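Side-chain contacts in alcohol dehydrogenase IV (Corynebacterium glutamicum, PDB 3IV7), which probably acts as an NAD-dependent maleylacetate reductase of the iron-containing alcohol dehydrogenase family: residues A[336-339]-A[340-343]; A[178-181]-A[182-185]; A[29-32]-A[33-37]. One frame throughout, in Å; residues are numbered along the deposited sequence.

Read from the N terminus, the three contacts follow in series, none nesting within or crossing another, and each closes only a local turn at a helix end. Contact 3 ends helix 24-35, which packs beside the parallel sheet of the N-terminal part. Contact 2 turns the chain after helix 164-181, deep among the helices of the C-terminal part, and leads toward helix 189-211. Contact 1 starts helix 339-351 near the surface of that helical part. Contacts 1 and 2 have centres about 19 Å apart, whereas contacts 1 and 3, with centres about 51 Å apart, lie on opposite sides of the chain's centre.

Contact 1: A[336-339]-A[340-343]; sequences PVTR and ENLS
Thr338 and Asn341 form a capping box, the reciprocal pairing of side chain and backbone that starts helix 339-351, and Pro336 adds a further bond to the Asn341 amide. The carbonyl oxygen of Pro336 takes a nearly straight bond from Asn341 ND2 (3.1 Å), which arrives in the carbonyl plane and leaves the amide in its own plane, so the carboxamide of a helix residue is tied back to the incoming loop. Val337 rests its CG1 methyl 3.8 Å from Leu342 CB, giving the polar cap an apolar flank that Phe270 of helix 256-271 and Leu326 of helix 318-326 extend. At Thr338 the box proper closes. Its backbone N donates to Asn341 OD1 at 2.8 Å, approaching from above the amide plane (41° out of it) and not along a lone pair. In return Asn341 N gives its hydrogen to Thr338 OG1 at 3.0 Å. The hydroxyl can receive it because chi1 of 62° sets OG1 between the backbone N and the carbonyl carbon, facing into the first turn. The Asn341 amide is therefore held at both its oxygen and its nitrogen, which fixes its rotation. A bend at chi2 (79°) brings Glu340 OE1 back to accept a weak bond from Thr338 OG1 (3.4 Å). Thr338 O meanwhile accepts from Leu342 N, an i to i+4 bond that begins the helical ladder. The guanidinium of Arg339 makes a salt bridge through NH2 to Asp323 on helix 318-326, while its carbonyl serves the helix. Arg339 O receives Ser343 N at 3.1 Å on one face of its plane and the Ser343 hydroxyl, through OG at 2.8 Å, on the opposite face.

Contact 2: A[178-181]-A[182-185]; sequences CIDS and LWGP
Leu182 N turns back upon carbonyls near the end of helix 164-181, bonding to Ile179 O at 3.0 Å and only weakly to Cys178 O. The next two amides repeat the i to i+3 pattern: Trp183 N reaches Asp180 O, and Gly184 N reaches Ser181 O at 3.1 Å, closing a type I beta turn from Ser181 to Gly184. In these three successive i to i+3 bonds the donors stand above the carbonyl planes they meet and off the lone pairs. Leu182 CB lies 3.3 Å from Ile179 O, and its side chain packs on Ala195 of helix 189-211 and Ala282 of helix 276-286. With chi1 of Trp183 at 48°, CG lies between the backbone N and the carbonyl carbon, and the indole folds back over the turn. One ring face is thereby set on the backbone, with Ile179 O 3.7 Å above its plane toward the rim. Ile179 runs side by side with the indole and touches its far end through a methyl, CG2 to CH2 of Trp183 at 3.5 Å; Leu268 of helix 256-271 packs against both residues. At the pyrrole side Asp180 crosses the ring at about a right angle, its carboxylate turned 76° from the indole plane. Trp183 NE1 donates to Asp180 OD1 at 2.7 Å, meeting the oxygen on its anti side, somewhat out of both planes. OD1 also takes a weak bond from His241 N, while OD2 bonds to His242 ND1 and, weakly, to Gly239 N. One buried carboxylate is therefore held by donors at both oxygens, and the indole N-H, with His242, probably fixes the rotation of the Asp180 carboxylate, joining this helix end to the start of helix 240-250.

Contact 3: A[29-32]-A[33-37]; sequences KQEV and ERRGS
A salt-bridge network gathers Arg34 and Arg35 round the carboxylate of Glu31, three and four residues earlier on helix 24-35. Glu31 lies alongside Arg34, whose guanidinium offers its NE and NH2 side: NE bonds to Glu31 OE1 at 3.2 Å, while NH2 spans both oxygens and lies 2.8 Å from OE2. Arg35 crosses Glu31 at a slant and adds two more bonds to OE2, from NE at 2.8 Å and NH2 at 2.9 Å. Neither guanidinium is coplanar with the carboxylate; the planes stand 49° apart for Arg34 and 59° for Arg35. Thr151 OG1 also bonds to Glu31 OE2 and to Arg35 NH2, and Arg35 NH1 forms a salt bridge with Glu150, so the cluster ties the helix to the parallel sheet beside which it packs. The same turn ends the helix in a Schellman motif. Gly36, with positive phi (71°), is its C-prime residue; Gly36 N bonds to Glu33 O at 3.0 Å, and Ser37 N reaches back to Val32 O at 3.1 Å, in the carbonyl plane. A water donates to both Val32 O and Ser37 O, bridging the turn, and Val32 CG1 touches Ser37 CB. One turn back, Lys29 NZ makes a salt bridge to Glu33 OE1 at 3.1 Å, coming from above the carboxylate plane, and a second water links the same NZ to Glu33 OE2.

Contact 1: A[336-339]-A[340-343]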
loop_
_atom_site.group_PDB
_atom_site.type_symbol
_atom_site.label_atom_id
_atom_site.label_comp_id
_atom_site.label_asym_id
_atom_site.label_seq_id
_atom_site.Cartn_x
_atom_site.Cartn_y
_atom_site.Cartn_z
ATOM N N PRO A 336 -8.951 -11.563 -26.087
ATOM C CA PRO A 336 -10.050 -12.520 -25.860
ATOM C C PRO A 336 -9.561 -13.976 -25.944
ATOM O O PRO A 336 -8.873 -14.341 -26.878
ATOM C CB PRO A 336 -11.040 -12.208 -26.995
ATOM C CG PRO A 336 -10.363 -11.139 -27.873
ATOM C CD PRO A 336 -8.939 -11.060 -27.470
ATOM N N VAL A 337 -9.927 -14.779 -24.963
ATOM C CA VAL A 337 -9.435 -16.116 -24.866
ATOM C C VAL A 337 -10.422 -17.095 -25.486
ATOM O O VAL A 337 -11.587 -17.123 -25.120
ATOM C CB VAL A 337 -9.199 -16.496 -23.426
ATOM C CG1 VAL A 337 -8.662 -17.939 -23.329
ATOM C CG2 VAL A 337 -8.217 -15.499 -22.775
ATOM N N THR A 338 -9.940 -17.885 -26.431
ATOM C CA THR A 338 -10.755 -18.914 -27.065
ATOM C C THR A 338 -10.213 -20.295 -26.730
ATOM O O THR A 338 -9.133 -20.445 -26.131
ATOM C CB THR A 338 -10.782 -18.746 -28.584
ATOM O OG1 THR A 338 -9.461 -18.889 -29.103
ATOM C CG2 THR A 338 -11.321 -17.379 -28.957
ATOM N N ARG A 339 -10.988 -21.302 -27.070
ATOM C CA ARG A 339 -10.574 -22.649 -26.870
ATOM C C ARG A 339 -9.300 -22.913 -27.700
ATOM O O ARG A 339 -8.349 -23.487 -27.188
ATOM C CB ARG A 339 -11.693 -23.606 -27.241
ATOM C CG ARG A 339 -11.312 -25.042 -27.155
ATOM C CD ARG A 339 -12.527 -25.949 -27.328
ATOM N NE ARG A 339 -13.334 -26.017 -26.117
ATOM C CZ ARG A 339 -13.004 -26.716 -25.022
ATOM N NH1 ARG A 339 -11.842 -27.390 -24.947
ATOM N NH2 ARG A 339 -13.827 -26.724 -23.980
ATOM N N GLU A 340 -9.246 -22.383 -28.930
ATOM C CA GLU A 340 -8.069 -22.581 -29.799
ATOM C C GLU A 340 -6.817 -21.851 -29.281
ATOM O O GLU A 340 -5.744 -22.451 -29.205
ATOM C CB GLU A 340 -8.329 -22.137 -31.253
ATOM C CG GLU A 340 -9.433 -22.880 -31.980
ATOM C CD GLU A 340 -10.822 -22.397 -31.607
ATOM O OE1 GLU A 340 -10.942 -21.530 -30.706
ATOM O OE2 GLU A 340 -11.791 -22.881 -32.207
ATOM N N ASN A 341 -6.936 -20.570 -28.918
ATOM C CA ASN A 341 -5.739 -19.842 -28.555
ATOM C C ASN A 341 -5.207 -20.189 -27.168
ATOM O O ASN A 341 -4.005 -20.132 -26.953
ATOM C CB ASN A 341 -5.817 -18.315 -28.849
ATOM C CG ASN A 341 -6.800 -17.565 -27.965
ATOM O OD1 ASN A 341 -7.177 -18.013 -26.896
ATOM N ND2 ASN A 341 -7.218 -16.382 -28.436
ATOM N N LEU A 342 -6.088 -20.609 -26.255
ATOM C CA LEU A 342 -5.643 -21.117 -24.970
ATOM C C LEU A 342 -4.955 -22.474 -25.177
ATOM O O LEU A 342 -3.964 -22.764 -24.530
ATOM C CB LEU A 342 -6.799 -21.239 -23.980
ATOM C CG LEU A 342 -6.461 -21.563 -22.529
ATOM C CD1 LEU A 342 -5.437 -20.559 -21.896
ATOM C CD2 LEU A 342 -7.759 -21.598 -21.685
ATOM N N SER A 343 -5.487 -23.295 -26.078
ATOM C CA SER A 343 -4.816 -24.555 -26.432
ATOM C C SER A 343 -3.425 -24.269 -27.004
ATOM O O SER A 343 -2.479 -24.941 -26.664
ATOM C CB SER A 343 -5.639 -25.369 -27.434
ATOM O OG SER A 343 -6.815 -25.854 -26.827
#

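Contact 2: A[178-181]-A[182-185]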
loop_
_atom_site.group_PDB
_atom_site.type_symbol
_atom_site.label_atom_id
_atom_site.label_comp_id
_atom_site.label_asym_id
_atom_site.label_seq_id
_atom_site.Cartn_x
_atom_site.Cartn_y
_atom_site.Cartn_z
ATOM N N CYS A 178 2.896 -10.321 -9.787
ATOM C CA CYS A 178 3.001 -8.943 -10.248
ATOM C C CYS A 178 2.430 -8.781 -11.627
ATOM O O CYS A 178 1.604 -7.928 -11.862
ATOM C CB CYS A 178 4.458 -8.474 -10.305
ATOM S SG CYS A 178 5.327 -8.486 -8.794
ATOM N N ILE A 179 2.939 -9.559 -12.561
ATOM C CA ILE A 179 2.610 -9.360 -13.963
ATOM C C ILE A 179 1.142 -9.610 -14.306
ATOM O O ILE A 179 0.501 -8.782 -14.925
ATOM C CB ILE A 179 3.573 -10.140 -14.893
ATOM C CG1 ILE A 179 4.989 -9.529 -14.752
ATOM C CG2 ILE A 179 3.073 -10.028 -16.371
ATOM C CD1 ILE A 179 6.131 -10.249 -15.514
ATOM N N ASP A 180 0.599 -10.732 -13.866
ATOM C CA ASP A 180 -0.820 -11.029 -14.133
ATOM C C ASP A 180 -1.717 -9.940 -13.515
ATOM O O ASP A 180 -2.745 -9.568 -14.098
ATOM C CB ASP A 180 -1.177 -12.359 -13.563
ATOM C CG ASP A 180 -2.329 -13.034 -14.278
ATOM O OD1 ASP A 180 -2.544 -12.818 -15.515
ATOM O OD2 ASP A 180 -2.950 -13.892 -13.606
ATOM N N SER A 181 -1.289 -9.402 -12.363
ATOM C CA SER A 181 -2.059 -8.389 -11.655
ATOM C C SER A 181 -2.201 -7.088 -12.468
ATOM O O SER A 181 -3.166 -6.329 -12.284
ATOM C CB SER A 181 -1.449 -8.120 -10.284
ATOM O OG SER A 181 -1.710 -9.205 -9.373
ATOM N N LEU A 182 -1.254 -6.852 -13.380
ATOM C CA LEU A 182 -1.289 -5.686 -14.246
ATOM C C LEU A 182 -2.509 -5.628 -15.164
ATOM O O LEU A 182 -2.893 -4.547 -15.599
ATOM C CB LEU A 182 0.010 -5.564 -15.053
ATOM C CG LEU A 182 1.266 -5.306 -14.193
ATOM C CD1 LEU A 182 2.512 -5.234 -15.036
ATOM C CD2 LEU A 182 1.082 -4.030 -13.355
ATOM N N TRP A 183 -3.083 -6.792 -15.494
ATOM C CA TRP A 183 -4.349 -6.851 -16.255
ATOM C C TRP A 183 -5.362 -7.704 -15.454
ATOM O O TRP A 183 -6.251 -8.330 -16.019
ATOM C CB TRP A 183 -4.133 -7.415 -17.686
ATOM C CG TRP A 183 -3.332 -8.639 -17.695
ATOM C CD1 TRP A 183 -3.690 -9.856 -17.175
ATOM C CD2 TRP A 183 -1.989 -8.788 -18.166
ATOM N NE1 TRP A 183 -2.645 -10.734 -17.265
ATOM C CE2 TRP A 183 -1.590 -10.113 -17.876
ATOM C CE3 TRP A 183 -1.081 -7.941 -18.789
ATOM C CZ2 TRP A 183 -0.331 -10.595 -18.188
ATOM C CZ3 TRP A 183 0.156 -8.432 -19.120
ATOM C CH2 TRP A 183 0.523 -9.749 -18.813
ATOM N N GLY A 184 -5.213 -7.705 -14.127
ATOM C CA GLY A 184 -6.092 -8.485 -13.249
ATOM C C GLY A 184 -7.540 -8.006 -13.321
ATOM O O GLY A 184 -7.804 -6.899 -13.809
ATOM N N PRO A 185 -8.490 -8.831 -12.822
ATOM C CA PRO A 185 -9.892 -8.434 -12.882
ATOM C C PRO A 185 -10.186 -7.149 -12.118
ATOM O O PRO A 185 -11.085 -6.442 -12.494
ATOM C CB PRO A 185 -10.623 -9.616 -12.232
ATOM C CG PRO A 185 -9.567 -10.349 -11.461
ATOM C CD PRO A 185 -8.323 -10.157 -12.217
#

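Contact 3: A[29-32]-A[33-37]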
loop_
_atom_site.group_PDB
_atom_site.type_symbol
_atom_site.label_atom_id
_atom_site.label_comp_id
_atom_site.label_asym_id
_atom_site.label_seq_id
_atom_site.Cartn_x
_atom_site.Cartn_y
_atom_site.Cartn_z
ATOM N N LYS A 29 9.450 -12.342 19.371
ATOM C CA LYS A 29 9.310 -12.015 20.786
ATOM C C LYS A 29 8.482 -10.725 20.947
ATOM O O LYS A 29 7.501 -10.697 21.661
ATOM C CB LYS A 29 10.699 -11.848 21.457
ATOM C CG LYS A 29 10.643 -11.284 22.922
ATOM C CD LYS A 29 11.957 -11.523 23.682
ATOM C CE LYS A 29 11.830 -11.208 25.192
ATOM N NZ LYS A 29 11.651 -9.735 25.457
ATOM N N GLN A 30 8.899 -9.682 20.246
ATOM C CA GLN A 30 8.234 -8.385 20.280
ATOM C C GLN A 30 6.763 -8.524 19.935
ATOM O O GLN A 30 5.887 -7.981 20.623
ATOM C CB GLN A 30 8.947 -7.460 19.297
ATOM C CG GLN A 30 8.540 -6.027 19.316
ATOM C CD GLN A 30 9.270 -5.216 18.248
ATOM O OE1 GLN A 30 10.412 -5.521 17.901
ATOM N NE2 GLN A 30 8.598 -4.190 17.706
ATOM N N GLU A 31 6.476 -9.314 18.904
ATOM C CA GLU A 31 5.102 -9.489 18.434
ATOM C C GLU A 31 4.227 -10.248 19.450
ATOM O O GLU A 31 3.084 -9.855 19.715
ATOM C CB GLU A 31 5.127 -10.187 17.052
ATOM C CG GLU A 31 3.861 -10.386 16.424
ATOM C CD GLU A 31 3.182 -9.098 15.988
ATOM O OE1 GLU A 31 3.779 -8.026 16.044
ATOM O OE2 GLU A 31 2.027 -9.182 15.622
ATOM N N VAL A 32 4.775 -11.301 20.049
ATOM C CA VAL A 32 4.048 -12.068 21.039
ATOM C C VAL A 32 3.788 -11.252 22.323
ATOM O O VAL A 32 2.705 -11.359 22.967
ATOM C CB VAL A 32 4.824 -13.331 21.418
ATOM C CG1 VAL A 32 4.199 -13.991 22.632
ATOM C CG2 VAL A 32 4.887 -14.293 20.233
ATOM N N GLU A 33 4.778 -10.470 22.712
ATOM C CA GLU A 33 4.662 -9.656 23.903
ATOM C C GLU A 33 3.671 -8.512 23.696
ATOM O O GLU A 33 2.856 -8.261 24.556
ATOM C CB GLU A 33 6.032 -9.156 24.354
ATOM C CG GLU A 33 6.874 -10.289 24.926
ATOM C CD GLU A 33 8.084 -9.839 25.653
ATOM O OE1 GLU A 33 8.684 -8.823 25.264
ATOM O OE2 GLU A 33 8.456 -10.527 26.621
ATOM N N ARG A 34 3.707 -7.884 22.515
ATOM C CA ARG A 34 2.774 -6.816 22.174
ATOM C C ARG A 34 1.309 -7.349 22.212
ATOM O O ARG A 34 0.400 -6.664 22.670
ATOM C CB ARG A 34 3.127 -6.268 20.799
ATOM C CG ARG A 34 2.146 -5.252 20.231
ATOM C CD ARG A 34 2.593 -4.785 18.851
ATOM N NE ARG A 34 2.264 -5.733 17.778
ATOM C CZ ARG A 34 1.111 -5.747 17.088
ATOM N NH1 ARG A 34 0.139 -4.884 17.372
ATOM N NH2 ARG A 34 0.924 -6.648 16.110
ATOM N N ARG A 35 1.119 -8.602 21.811
ATOM C CA ARG A 35 -0.212 -9.228 21.834
ATOM C C ARG A 35 -0.596 -9.742 23.199
ATOM O O ARG A 35 -1.776 -9.966 23.473
ATOM C CB ARG A 35 -0.268 -10.395 20.831
ATOM C CG ARG A 35 -0.138 -9.969 19.414
ATOM C CD ARG A 35 0.078 -11.169 18.428
ATOM N NE ARG A 35 0.144 -10.656 17.074
ATOM C CZ ARG A 35 -0.920 -10.336 16.353
ATOM N NH1 ARG A 35 -2.156 -10.561 16.821
ATOM N NH2 ARG A 35 -0.760 -9.813 15.151
ATOM N N GLY A 36 0.395 -9.963 24.060
ATOM C CA GLY A 36 0.150 -10.592 25.354
ATOM C C GLY A 36 -0.201 -12.075 25.245
ATOM O O GLY A 36 -0.690 -12.681 26.218
ATOM N N SER A 37 0.129 -12.677 24.089
ATOM C CA SER A 37 -0.227 -14.068 23.771
ATOM C C SER A 37 0.346 -15.020 24.775
ATOM O O SER A 37 1.538 -14.970 25.060
ATOM C CB SER A 37 0.307 -14.434 22.383
ATOM O OG SER A 37 -0.078 -13.474 21.443
HETATM O O HOH W 1 10.239 -9.614 28.190
HETATM O O HOH W 2 3.020 -12.545 25.745
#